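Local structure of phosphatidylinositol 4,5-bisphosphate-binding protein SLM1 (Saccharomyces cerevisiae, 4A6H) at residues A[105-108]-A[109-113]. The protein binds phosphatidylinositol 4,5-bisphosphate through its PH domain, the part described here, and acts as an effector of TORC2 and calcineurin signalling. Residues are numbered along the deposited sequence; the frame is centred on the assembly and turned at random.
Sequences SMMS and WFDNL
M106 and F110 lie alongside each other, one turn apart on the C-terminal helix 103-116 of the PH domain, the helix that caps one open end of the strongly bent antiparallel sheet. SD of M106 rests 4.2 Å from CB of F110, and both side chains, with CG anti to the backbone N (173° and -176°), point the same way into the core. There F80 packs against both, V59 meets F110, and H62 makes an edge-to-face contact with its ring. W109, also buried, lies on F80 and Y27 and forms a cation-pi pair with K8; its CD1 is 3.2 Å from the S105 carbonyl O.

Next to this buried face the packing is looser, at the partly exposed M107 and D111. M107, bent at chi2 and chi3, brings SD to 5.3 Å from the F110 ring centroid in an oblique Met-aromatic contact, while its CE lies 3.9 Å from both carboxylate oxygens, OD1 and OD2, of D111. That residue in turn packs on P3 of the second subunit.

Successive i to i+4 bonds run through the turn, from W109 N to S105 O through N112 N to S108 O. OG of S108 is hydrogen-bonded to K8 NZ, whereas its carbonyl O has two donors, both from N112, which approach from opposite faces of the carbonyl plane. The shorter bond, 2.8 Å from N112 ND2 to S108 O, has an N-H...O angle of 165°, with the acceptor in the N112 amide plane.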
loop_
_atom_site.group_PDB
_atom_site.type_symbol
_atom_site.label_atom_id
_atom_site.label_comp_id
_atom_site.label_asym_id
_atom_site.label_seq_id
_atom_site.Cartn_x
_atom_site.Cartn_y
_atom_site.Cartn_z
ATOM N N SER A 105 -4.770 -1.397 -21.363
ATOM C CA SER A 105 -4.181 -0.486 -20.394
ATOM C C SER A 105 -5.274 0.081 -19.505
ATOM O O SER A 105 -5.109 0.192 -18.287
ATOM C CB SER A 105 -3.441 0.649 -21.094
ATOM O OG SER A 105 -2.951 1.582 -20.148
ATOM N N MET A 106 -6.386 0.460 -20.129
ATOM C CA MET A 106 -7.508 0.989 -19.372
ATOM C C MET A 106 -7.957 -0.023 -18.324
ATOM O O MET A 106 -8.228 0.337 -17.174
ATOM C CB MET A 106 -8.661 1.370 -20.305
ATOM C CG MET A 106 -9.952 1.788 -19.601
ATOM S SD MET A 106 -10.947 0.407 -19.008
ATOM C CE MET A 106 -11.651 -0.133 -20.560
ATOM N N MET A 107 -8.027 -1.297 -18.703
ATOM C CA MET A 107 -8.510 -2.295 -17.765
ATOM C C MET A 107 -7.516 -2.529 -16.629
ATOM O O MET A 107 -7.916 -2.810 -15.504
ATOM C CB MET A 107 -8.856 -3.604 -18.469
ATOM C CG MET A 107 -10.166 -3.544 -19.268
ATOM S SD MET A 107 -11.611 -3.091 -18.281
ATOM C CE MET A 107 -11.764 -4.499 -17.182
ATOM N N SER A 108 -6.229 -2.383 -16.912
ATOM C CA SER A 108 -5.237 -2.437 -15.837
ATOM C C SER A 108 -5.467 -1.313 -14.813
ATOM O O SER A 108 -5.464 -1.552 -13.607
ATOM C CB SER A 108 -3.819 -2.392 -16.397
ATOM O OG SER A 108 -2.860 -2.386 -15.352
ATOM N N TRP A 109 -5.688 -0.092 -15.297
ATOM C CA TRP A 109 -6.010 1.018 -14.404
ATOM C C TRP A 109 -7.315 0.754 -13.651
ATOM O O TRP A 109 -7.390 0.941 -12.434
ATOM C CB TRP A 109 -6.138 2.316 -15.198
ATOM C CG TRP A 109 -4.823 2.941 -15.557
ATOM C CD1 TRP A 109 -4.200 2.909 -16.772
ATOM C CD2 TRP A 109 -3.959 3.672 -14.677
ATOM N NE1 TRP A 109 -3.007 3.596 -16.708
ATOM C CE2 TRP A 109 -2.843 4.086 -15.438
ATOM C CE3 TRP A 109 -4.040 4.060 -13.334
ATOM C CZ2 TRP A 109 -1.799 4.835 -14.885
ATOM C CZ3 TRP A 109 -2.998 4.803 -12.789
ATOM C CH2 TRP A 109 -1.902 5.182 -13.566
ATOM N N PHE A 110 -8.345 0.336 -14.387
ATOM C CA PHE A 110 -9.666 0.139 -13.816
ATOM C C PHE A 110 -9.616 -0.905 -12.716
ATOM O O PHE A 110 -10.110 -0.670 -11.622
ATOM C CB PHE A 110 -10.662 -0.294 -14.906
ATOM C CG PHE A 110 -12.076 -0.435 -14.410
ATOM C CD1 PHE A 110 -12.941 0.652 -14.423
ATOM C CD2 PHE A 110 -12.527 -1.643 -13.901
ATOM C CE1 PHE A 110 -14.245 0.529 -13.951
ATOM C CE2 PHE A 110 -13.826 -1.771 -13.431
ATOM C CZ PHE A 110 -14.683 -0.680 -13.454
ATOM N N ASP A 111 -8.995 -2.046 -12.992
ATOM C CA ASP A 111 -8.983 -3.124 -11.994
ATOM C C ASP A 111 -8.098 -2.810 -10.784
ATOM O O ASP A 111 -8.453 -3.139 -9.647
ATOM C CB ASP A 111 -8.565 -4.455 -12.608
ATOM C CG ASP A 111 -9.588 -5.005 -13.570
ATOM O OD1 ASP A 111 -10.786 -4.689 -13.425
ATOM O OD2 ASP A 111 -9.178 -5.756 -14.477
ATOM N N ASN A 112 -6.963 -2.146 -11.012
ATOM C CA ASN A 112 -6.124 -1.716 -9.904
ATOM C C ASN A 112 -6.837 -0.695 -9.016
ATOM O O ASN A 112 -6.734 -0.749 -7.797
ATOM C CB ASN A 112 -4.778 -1.183 -10.405
ATOM C CG ASN A 112 -3.761 -2.286 -10.632
ATOM O OD1 ASN A 112 -3.003 -2.633 -9.728
ATOM N ND2 ASN A 112 -3.743 -2.846 -11.837
ATOM N N LEU A 113 -7.602 0.211 -9.620
ATOM C CA LEU A 113 -8.362 1.180 -8.834
ATOM C C LEU A 113 -9.495 0.499 -8.083
ATOM O O LEU A 113 -9.741 0.799 -6.911
ATOM C CB LEU A 113 -8.935 2.271 -9.738
ATOM C CG LEU A 113 -7.894 3.327 -10.101
ATOM C CD1 LEU A 113 -8.291 4.099 -11.362
ATOM C CD2 LEU A 113 -7.660 4.298 -8.942
#